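Orotidine 5'-phosphate decarboxylase (Sulfolobus solfataricus, PDB 4DBD) probably catalyses the decarboxylation of orotidine 5'-monophosphate to UMP, the final step of de novo UMP synthesis, and acts as a homodimer. Local coordinates at residues I65-I68 with M69-V73; I88-G92 with S93-L97; K98-L101 with D102-K106. All coordinates share one frame; numbering follows the deposited sequence.

The three contacts lie on two outer helices of a TIM barrel, whose eight parallel strands close into a ring. Contact 1 takes in all of helix 66-73, which links strand 55-62 to strand 81-85; contacts 2 and 3 follow in the chain and form the start and the end of helix 90-103, which leads on to strand 107-113. Their centres are about 10 to 13 Å apart. The helices pack against each other, Gly66 N lying 2.9 Å from Gly92 O at their starts and Val73 CG2 3.5 Å from Tyr100 CE2 further along. Contacts 1 and 2 both touch the second subunit, and contact 1 holds residues predicted to bind substrate.

Contact 1: residues I65-I68 with M69-V73; sequences IGYI and MKSIV
Tyr67 sets CG anti to its backbone N (chi1 163°), Ser71 folds OG back beside its N (chi1 -67°), and the two meet one turn apart in helix 66-73, an outer helix of the TIM barrel. There the hydroxyl donates to the preceding turn, Ser71 OG to Tyr67 O at 2.9 Å. Ser71 N reaches Tyr67 O at 3.0 Å from the opposite face of the carbonyl plane, so one oxygen is gripped by two donors. OG also sits over the ring face, toward its rim, 3.7 Å from Tyr67 CE1. Serine suits this buried place: the helix satisfies its hydroxyl and its small size fits beside Pro34 of the second subunit. With an alanine here, Tyr67 O would probably lose one of its two donors and the ring face the hydroxyl over it. The ring's far end belongs to the dimer: Tyr67 OH is hydrogen-bonded to Tyr191 OH of the second subunit, and Arg188 of that subunit makes a cation-pi contact. Ile65 to Ile68 are predicted substrate-site residues. Ile65 O, of the N-cap residue, accepts from Met69 N at 3.0 Å. Two isoleucines face the second subunit, Ile68 CG2 meeting Ile72 CD1 at 4.0 Å.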
ATOM      1  N   ILE A  65       8.994  -3.445   2.084  1.00 15.51           N
ATOM      2  CA  ILE A  65      10.369  -3.304   2.518  1.00 14.41           C
ATOM      3  C   ILE A  65      10.911  -1.943   2.066  1.00 15.64           C
ATOM      4  O   ILE A  65      10.349  -1.300   1.162  1.00 14.44           O
ATOM      5  CB  ILE A  65      11.245  -4.435   1.963  1.00 17.87           C
ATOM      6  CG1 ILE A  65      11.294  -4.356   0.434  1.00 14.50           C
ATOM      7  CG2 ILE A  65      10.699  -5.781   2.396  1.00 16.50           C
ATOM      8  CD1 ILE A  65      12.349  -5.281  -0.181  1.00 21.77           C
ATOM      9  N   GLY A  66      12.012  -1.526   2.683  1.00 15.60           N
ATOM     10  CA  GLY A  66      12.552  -0.192   2.490  1.00 17.74           C
ATOM     11  C   GLY A  66      12.894   0.084   1.048  1.00 16.03           C
ATOM     12  O   GLY A  66      12.536   1.141   0.521  1.00 17.43           O
ATOM     13  N   TYR A  67      13.602  -0.850   0.405  1.00 17.15           N
ATOM     14  CA  TYR A  67      13.990  -0.675  -0.996  1.00 22.50           C
ATOM     15  C   TYR A  67      12.793  -0.324  -1.869  1.00 16.30           C
ATOM     16  O   TYR A  67      12.870   0.564  -2.717  1.00 19.07           O
ATOM     17  CB  TYR A  67      14.690  -1.936  -1.535  1.00 18.50           C
ATOM     18  CG  TYR A  67      14.758  -1.998  -3.047  1.00 20.02           C
ATOM     19  CD1 TYR A  67      15.609  -1.160  -3.762  1.00 26.94           C
ATOM     20  CD2 TYR A  67      13.992  -2.913  -3.754  1.00 20.39           C
ATOM     21  CE1 TYR A  67      15.680  -1.224  -5.158  1.00 30.71           C
ATOM     22  CE2 TYR A  67      14.056  -2.989  -5.145  1.00 22.34           C
ATOM     23  CZ  TYR A  67      14.902  -2.139  -5.838  1.00 25.67           C
ATOM     24  OH  TYR A  67      14.960  -2.210  -7.217  1.00 27.16           O
ATOM     25  N   ILE A  68      11.676  -1.012  -1.650  1.00 15.35           N
ATOM     26  CA  ILE A  68      10.497  -0.810  -2.491  1.00 18.12           C
ATOM     27  C   ILE A  68       9.815   0.507  -2.150  1.00 16.46           C
ATOM     28  O   ILE A  68       9.383   1.233  -3.040  1.00 16.80           O
ATOM     29  CB  ILE A  68       9.488  -1.964  -2.336  1.00 16.10           C
ATOM     30  CG1 ILE A  68      10.070  -3.284  -2.865  1.00 18.09           C
ATOM     31  CG2 ILE A  68       8.173  -1.617  -3.001  1.00 17.02           C
ATOM     32  CD1 ILE A  68      10.373  -3.295  -4.337  1.00 20.63           C
ATOM     33  N   MET A  69       9.692   0.814  -0.857  1.00 14.89           N
ATOM     34  CA  MET A  69       9.066   2.072  -0.479  1.00 16.25           C
ATOM     35  C   MET A  69       9.844   3.271  -0.989  1.00 14.49           C
ATOM     36  O   MET A  69       9.261   4.255  -1.428  1.00 15.96           O
ATOM     37  CB  MET A  69       8.858   2.149   1.027  1.00 16.00           C
ATOM     38  CG  MET A  69       7.742   1.223   1.459  1.00 16.86           C
ATOM     39  SD  MET A  69       7.232   1.382   3.187  1.00 14.60           S
ATOM     40  CE  MET A  69       8.779   1.122   4.033  1.00 11.05           C
ATOM     41  N   LYS A  70      11.168   3.190  -0.926  1.00 13.99           N
ATOM     42  CA  LYS A  70      12.013   4.252  -1.480  1.00 13.90           C
ATOM     43  C   LYS A  70      11.870   4.353  -3.008  1.00 17.36           C
ATOM     44  O   LYS A  70      11.833   5.449  -3.569  1.00 19.39           O
ATOM     45  CB  LYS A  70      13.468   4.039  -1.051  1.00 14.86           C
ATOM     46  CG  LYS A  70      13.692   4.300   0.436  1.00 15.22           C
ATOM     47  CD  LYS A  70      14.961   3.624   0.943  1.00 19.27           C
ATOM     48  CE  LYS A  70      16.183   4.016   0.139  1.00 23.58           C
ATOM     49  NZ  LYS A  70      17.408   3.345   0.712  1.00 21.62           N
ATOM     50  N   SER A  71      11.760   3.212  -3.684  1.00 19.72           N
ATOM     51  CA  SER A  71      11.595   3.210  -5.144  1.00 17.74           C
ATOM     52  C   SER A  71      10.277   3.869  -5.552  1.00 18.25           C
ATOM     53  O   SER A  71      10.162   4.469  -6.625  1.00 21.79           O
ATOM     54  CB  SER A  71      11.652   1.786  -5.688  1.00 17.73           C
ATOM     55  OG  SER A  71      12.949   1.239  -5.514  1.00 23.29           O
ATOM     56  N   ILE A  72       9.276   3.746  -4.690  1.00 18.21           N
ATOM     57  CA  ILE A  72       7.996   4.388  -4.917  1.00 16.85           C
ATOM     58  C   ILE A  72       8.074   5.895  -4.718  1.00 16.93           C
ATOM     59  O   ILE A  72       7.694   6.664  -5.610  1.00 17.27           O
ATOM     60  CB  ILE A  72       6.927   3.793  -3.986  1.00 14.89           C
ATOM     61  CG1 ILE A  72       6.667   2.334  -4.360  1.00 21.37           C
ATOM     62  CG2 ILE A  72       5.640   4.605  -4.048  1.00 16.01           C
ATOM     63  CD1 ILE A  72       5.832   1.564  -3.344  1.00 17.36           C
ATOM     64  N   VAL A  73       8.567   6.337  -3.564  1.00 16.51           N
ATOM     65  CA  VAL A  73       8.489   7.760  -3.246  1.00 15.33           C
ATOM     66  C   VAL A  73       9.436   8.624  -4.071  1.00 18.47           C
ATOM     67  O   VAL A  73       9.200   9.817  -4.240  1.00 20.99           O
ATOM     68  CB  VAL A  73       8.697   8.066  -1.739  1.00 16.60           C
ATOM     69  CG1 VAL A  73       7.661   7.303  -0.860  1.00 16.54           C
ATOM     70  CG2 VAL A  73      10.108   7.764  -1.316  1.00 17.27           C
TER

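Contact 2: residues I88-G92 with S93-L97; sequences IGVKG and SLDEL
Ser93 rests its hydroxyl on the end of Ile88, OG lying 3.2 Å from Ile88 CD1. The isoleucine can reach it because CG1 stands between its own backbone N and carbonyl carbon (chi1 63°); its carbonyl O is hydrogen-bonded by His116 of the second subunit. The hydroxyl is buried yet satisfied, since Ser93 OG bonds the carbonyl of Asp64, a predicted active-site residue. Ser93 N donates to Val90 O at 3.0 Å, coming from above the carbonyl plane. Leu94 follows, its N bonded to Gly89 O at 3.2 Å within the carbonyl plane. Its branched end crosses Ile88 at about a right angle, Leu94 CG to Ile88 CG1 3.8 Å, and a leucine fits because it continues into the apolar layer of Ala84 and Leu110 on the barrel strands. Helix 90-103, between strands 81-85 and 107-113 of the TIM barrel, thus opens with a wide pi-type turn: two of its backbone bonds, from Leu94 N and Asp95 N, reach back five residues. Asp95 N meets Val90 O at 3.1 Å from the face opposite Ser93 N. Aspartate is short enough to turn its carboxylate back over the helix start (chi1 59°), where OD1 accepts from Gly92 N at 3.0 Å on its syn side, though the bond is bent and tilted out of the carboxylate plane; Asp95 CB packs 3.7 Å from Val90 CG1. Lys91 passes across this carboxylate, but its NZ pairs with Glu133. Glu96, extended beyond CG, brings OE2 to 3.6 Å from Gly92 CA; glycine suits that spot, where phi is positive (82°).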
ATOM      1  N   ILE A  88       4.103  -2.267   9.512  1.00 14.48           N
ATOM      2  CA  ILE A  88       5.208  -2.933   8.803  1.00 16.68           C
ATOM      3  C   ILE A  88       6.514  -2.960   9.591  1.00 18.02           C
ATOM      4  O   ILE A  88       7.412  -3.745   9.285  1.00 19.09           O
ATOM      5  CB  ILE A  88       5.464  -2.317   7.424  1.00 15.86           C
ATOM      6  CG1 ILE A  88       5.894  -0.861   7.556  1.00 14.01           C
ATOM      7  CG2 ILE A  88       4.209  -2.429   6.549  1.00 22.09           C
ATOM      8  CD1 ILE A  88       5.947  -0.156   6.209  1.00 17.67           C
ATOM      9  N   GLY A  89       6.632  -2.085  10.585  1.00 14.72           N
ATOM     10  CA  GLY A  89       7.770  -2.137  11.478  1.00 18.71           C
ATOM     11  C   GLY A  89       8.967  -1.343  10.998  1.00 19.55           C
ATOM     12  O   GLY A  89       8.941  -0.694   9.940  1.00 18.83           O
ATOM     13  N   VAL A  90      10.046  -1.411  11.771  1.00 17.90           N
ATOM     14  CA  VAL A  90      11.160  -0.489  11.578  1.00 18.20           C
ATOM     15  C   VAL A  90      12.304  -1.081  10.746  1.00 17.85           C
ATOM     16  O   VAL A  90      12.566  -0.641   9.633  1.00 20.13           O
ATOM     17  CB  VAL A  90      11.682   0.017  12.948  1.00 22.58           C
ATOM     18  CG1 VAL A  90      12.932   0.902  12.781  1.00 18.67           C
ATOM     19  CG2 VAL A  90      10.568   0.756  13.699  1.00 18.85           C
ATOM     20  N   LYS A  91      12.978  -2.093  11.280  1.00 16.18           N
ATOM     21  CA  LYS A  91      14.208  -2.572  10.659  1.00 16.39           C
ATOM     22  C   LYS A  91      13.994  -3.109   9.251  1.00 18.77           C
ATOM     23  O   LYS A  91      13.255  -4.078   9.051  1.00 18.08           O
ATOM     24  CB  LYS A  91      14.869  -3.640  11.541  1.00 18.58           C
ATOM     25  CG  LYS A  91      15.708  -3.068  12.672  1.00 28.03           C
ATOM     26  CD  LYS A  91      14.912  -2.030  13.450  1.00 36.99           C
ATOM     27  CE  LYS A  91      15.209  -2.069  14.946  1.00 45.92           C
ATOM     28  NZ  LYS A  91      14.060  -1.511  15.738  1.00 32.45           N
ATOM     29  N   GLY A  92      14.633  -2.471   8.271  1.00 15.21           N
ATOM     30  CA  GLY A  92      14.561  -2.932   6.893  1.00 15.65           C
ATOM     31  C   GLY A  92      13.296  -2.474   6.183  1.00 19.78           C
ATOM     32  O   GLY A  92      13.008  -2.900   5.063  1.00 15.22           O
ATOM     33  N   SER A  93      12.537  -1.606   6.840  1.00 15.32           N
ATOM     34  CA  SER A  93      11.315  -1.058   6.249  1.00 14.07           C
ATOM     35  C   SER A  93      11.223   0.432   6.568  1.00 14.92           C
ATOM     36  O   SER A  93      11.770   1.258   5.841  1.00 15.61           O
ATOM     37  CB  SER A  93      10.094  -1.838   6.736  1.00 16.49           C
ATOM     38  OG  SER A  93       8.888  -1.339   6.182  1.00 21.01           O
ATOM     39  N   LEU A  94      10.571   0.795   7.667  1.00 13.15           N
ATOM     40  CA  LEU A  94      10.418   2.217   7.955  1.00 15.38           C
ATOM     41  C   LEU A  94      11.725   2.967   8.251  1.00 18.54           C
ATOM     42  O   LEU A  94      11.830   4.163   7.952  1.00 17.34           O
ATOM     43  CB  LEU A  94       9.381   2.450   9.056  1.00 19.04           C
ATOM     44  CG  LEU A  94       7.943   2.132   8.640  1.00 15.53           C
ATOM     45  CD1 LEU A  94       7.052   2.108   9.868  1.00 16.00           C
ATOM     46  CD2 LEU A  94       7.421   3.149   7.599  1.00 15.07           C
ATOM     47  N   ASP A  95      12.724   2.302   8.828  1.00 15.34           N
ATOM     48  CA  ASP A  95      13.973   3.031   9.088  1.00 16.29           C
ATOM     49  C   ASP A  95      14.620   3.526   7.794  1.00 18.76           C
ATOM     50  O   ASP A  95      15.056   4.675   7.704  1.00 17.27           O
ATOM     51  CB  ASP A  95      14.965   2.259   9.985  1.00 15.88           C
ATOM     52  CG  ASP A  95      15.387   0.909   9.408  1.00 19.55           C
ATOM     53  OD1 ASP A  95      14.995   0.557   8.278  1.00 22.90           O
ATOM     54  OD2 ASP A  95      16.151   0.199  10.097  1.00 20.98           O
ATOM     55  N   GLU A  96      14.633   2.668   6.782  1.00 17.57           N
ATOM     56  CA  GLU A  96      15.225   3.001   5.500  1.00 16.95           C
ATOM     57  C   GLU A  96      14.436   4.092   4.789  1.00 18.70           C
ATOM     58  O   GLU A  96      15.017   4.973   4.153  1.00 19.54           O
ATOM     59  CB  GLU A  96      15.325   1.756   4.623  1.00 23.93           C
ATOM     60  CG  GLU A  96      16.336   0.761   5.133  1.00 17.63           C
ATOM     61  CD  GLU A  96      16.402  -0.500   4.310  1.00 20.53           C
ATOM     62  OE1 GLU A  96      15.789  -0.549   3.224  1.00 20.75           O
ATOM     63  OE2 GLU A  96      17.086  -1.454   4.748  1.00 23.33           O
ATOM     64  N   LEU A  97      13.111   4.036   4.895  1.00 16.74           N
ATOM     65  CA  LEU A  97      12.267   5.075   4.298  1.00 15.91           C
ATOM     66  C   LEU A  97      12.465   6.421   5.003  1.00 15.18           C
ATOM     67  O   LEU A  97      12.540   7.466   4.348  1.00 19.60           O
ATOM     68  CB  LEU A  97      10.793   4.661   4.327  1.00 12.56           C
ATOM     69  CG  LEU A  97       9.799   5.697   3.799  1.00 12.95           C
ATOM     70  CD1 LEU A  97      10.038   5.998   2.324  1.00 13.89           C
ATOM     71  CD2 LEU A  97       8.352   5.243   4.035  1.00 16.23           C
TER

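Contact 3: residues K98-L101 with D102-K106; sequences KRYL and DANSK
Asn104 lays its amide over one face of the Tyr100 ring, with ND2 displaced toward the rim and 3.2 Å from Tyr100 CE1. The amide is tilted by 28° against the ring, and the N-H of Asn104 ND2, in the amide plane, points almost straight at Tyr100 O, 2.8 Å away. Asparagine suits the place where the helix runs out, for its side chain supplies a strong donor to a carbonyl that the Asn104 backbone N meets only weakly. On another side of the helix Lys98, Arg99 and Asp102 form a salt-bridge network, and an acid suits position 102 because two basic side chains stand one turn or less back. With CG swung to the far side from its backbone N (chi1 -176°), Lys98 bends twice to cross the carboxylate obliquely, its NZ meeting the syn lone pair of Asp102 OD2 at 3.1 Å and OD1 more weakly at 3.3 Å. Arg99 runs alongside Asp102 and points the same way, but its guanidinium plane is turned 62° from the carboxylate, and the bridge from NH2 to OD2 is longer, 3.5 Å. Ser105, at positive phi, is the C-prime residue of the Schellman motif that ends the helix: Lys106 N returns to Leu101 O at 2.8 Å and Ser105 N to Asp102 O. Leu101 and Lys106 cross there at about a right angle, Leu101 CD2 to Lys106 CB 3.7 Å. Leucine suits this buried position, its apolar end turned inward onto Phe82 of strand 81-85, Leu108 of strand 107-113 and Val73 of helix 66-73, while Tyr100 rests on Lys70 of that same helix.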
ATOM      1  N   LYS A  98      12.549   6.392   6.333  1.00 13.94           N
ATOM      2  CA  LYS A  98      12.763   7.615   7.112  1.00 18.90           C
ATOM      3  C   LYS A  98      14.089   8.294   6.738  1.00 21.60           C
ATOM      4  O   LYS A  98      14.120   9.508   6.495  1.00 16.92           O
ATOM      5  CB  LYS A  98      12.657   7.344   8.627  1.00 19.93           C
ATOM      6  CG  LYS A  98      12.765   8.582   9.523  1.00 17.59           C
ATOM      7  CD  LYS A  98      11.678   9.598   9.229  1.00 22.01           C
ATOM      8  CE  LYS A  98      11.472  10.568  10.391  1.00 24.16           C
ATOM      9  NZ  LYS A  98      12.743  11.137  10.934  1.00 29.63           N
ATOM     10  N   ARG A  99      15.171   7.516   6.675  1.00 19.52           N
ATOM     11  CA  ARG A  99      16.465   8.061   6.283  1.00 22.02           C
ATOM     12  C   ARG A  99      16.342   8.737   4.919  1.00 19.18           C
ATOM     13  O   ARG A  99      16.875   9.826   4.697  1.00 23.28           O
ATOM     14  CB  ARG A  99      17.543   6.961   6.215  1.00 24.54           C
ATOM     15  CG  ARG A  99      17.622   6.029   7.426  1.00 29.35           C
ATOM     16  CD  ARG A  99      18.447   6.594   8.585  1.00 33.22           C
ATOM     17  NE  ARG A  99      17.765   7.688   9.272  1.00 32.14           N
ATOM     18  CZ  ARG A  99      16.721   7.529  10.082  1.00 31.18           C
ATOM     19  NH1 ARG A  99      16.218   6.317  10.300  1.00 23.14           N
ATOM     20  NH2 ARG A  99      16.174   8.590  10.664  1.00 31.27           N
ATOM     21  N   TYR A 100      15.646   8.079   3.999  1.00 16.87           N
ATOM     22  CA  TYR A 100      15.486   8.611   2.656  1.00 16.56           C
ATOM     23  C   TYR A 100      14.701   9.920   2.634  1.00 19.11           C
ATOM     24  O   TYR A 100      15.099  10.890   1.979  1.00 19.23           O
ATOM     25  CB  TYR A 100      14.800   7.609   1.735  1.00 15.41           C
ATOM     26  CG  TYR A 100      14.607   8.196   0.366  1.00 16.90           C
ATOM     27  CD1 TYR A 100      15.631   8.166  -0.569  1.00 21.40           C
ATOM     28  CD2 TYR A 100      13.418   8.829   0.021  1.00 20.87           C
ATOM     29  CE1 TYR A 100      15.474   8.731  -1.822  1.00 26.22           C
ATOM     30  CE2 TYR A 100      13.246   9.401  -1.243  1.00 23.67           C
ATOM     31  CZ  TYR A 100      14.284   9.346  -2.154  1.00 25.30           C
ATOM     32  OH  TYR A 100      14.139   9.905  -3.405  1.00 29.34           O
ATOM     33  N   LEU A 101      13.576   9.942   3.338  1.00 17.31           N
ATOM     34  CA  LEU A 101      12.718  11.120   3.320  1.00 16.80           C
ATOM     35  C   LEU A 101      13.436  12.290   3.983  1.00 21.47           C
ATOM     36  O   LEU A 101      13.353  13.423   3.495  1.00 20.38           O
ATOM     37  CB  LEU A 101      11.371  10.824   4.006  1.00 16.70           C
ATOM     38  CG  LEU A 101      10.481   9.802   3.290  1.00 14.63           C
ATOM     39  CD1 LEU A 101       9.221   9.442   4.120  1.00 14.80           C
ATOM     40  CD2 LEU A 101      10.078  10.236   1.897  1.00 17.37           C
ATOM     41  N   ASP A 102      14.158  12.010   5.073  1.00 17.14           N
ATOM     42  CA  ASP A 102      14.934  13.036   5.766  1.00 16.57           C
ATOM     43  C   ASP A 102      15.942  13.696   4.820  1.00 17.39           C
ATOM     44  O   ASP A 102      16.053  14.921   4.782  1.00 19.33           O
ATOM     45  CB  ASP A 102      15.685  12.445   6.968  1.00 21.46           C
ATOM     46  CG  ASP A 102      14.796  12.258   8.182  1.00 24.24           C
ATOM     47  OD1 ASP A 102      13.668  12.792   8.184  1.00 29.61           O
ATOM     48  OD2 ASP A 102      15.232  11.578   9.138  1.00 28.06           O
ATOM     49  N   ALA A 103      16.674  12.872   4.068  1.00 20.44           N
ATOM     50  CA  ALA A 103      17.698  13.360   3.134  1.00 17.67           C
ATOM     51  C   ALA A 103      17.103  14.166   1.995  1.00 18.68           C
ATOM     52  O   ALA A 103      17.778  15.014   1.409  1.00 23.43           O
ATOM     53  CB  ALA A 103      18.503  12.206   2.570  1.00 17.82           C
ATOM     54  N   ASN A 104      15.847  13.886   1.668  1.00 22.20           N
ATOM     55  CA  ASN A 104      15.162  14.551   0.572  1.00 21.51           C
ATOM     56  C   ASN A 104      14.126  15.599   1.027  1.00 21.26           C
ATOM     57  O   ASN A 104      13.290  16.044   0.228  1.00 26.41           O
ATOM     58  CB  ASN A 104      14.531  13.511  -0.373  1.00 22.17           C
ATOM     59  CG  ASN A 104      15.579  12.715  -1.160  1.00 23.58           C
ATOM     60  OD1 ASN A 104      15.913  13.058  -2.302  1.00 29.65           O
ATOM     61  ND2 ASN A 104      16.091  11.640  -0.555  1.00 21.69           N
ATOM     62  N   SER A 105      14.214  16.009   2.291  1.00 21.26           N
ATOM     63  CA  SER A 105      13.370  17.072   2.865  1.00 22.80           C
ATOM     64  C   SER A 105      11.882  16.773   2.768  1.00 22.86           C
ATOM     65  O   SER A 105      11.078  17.667   2.456  1.00 25.15           O
ATOM     66  CB  SER A 105      13.664  18.436   2.221  1.00 26.68           C
ATOM     67  OG  SER A 105      14.947  18.918   2.592  1.00 37.62           O
ATOM     68  N   LYS A 106      11.519  15.521   3.024  1.00 18.60           N
ATOM     69  CA  LYS A 106      10.110  15.117   3.000  1.00 15.81           C
ATOM     70  C   LYS A 106       9.654  14.735   4.403  1.00 17.72           C
ATOM     71  O   LYS A 106      10.453  14.276   5.213  1.00 20.80           O
ATOM     72  CB  LYS A 106       9.930  13.923   2.058  1.00 20.58           C
ATOM     73  CG  LYS A 106      10.460  14.159   0.658  1.00 19.75           C
ATOM     74  CD  LYS A 106       9.738  15.328   0.006  1.00 20.32           C
ATOM     75  CE  LYS A 106      10.225  15.551  -1.422  1.00 23.20           C
ATOM     76  NZ  LYS A 106       9.584  16.745  -2.035  1.00 23.65           N
TER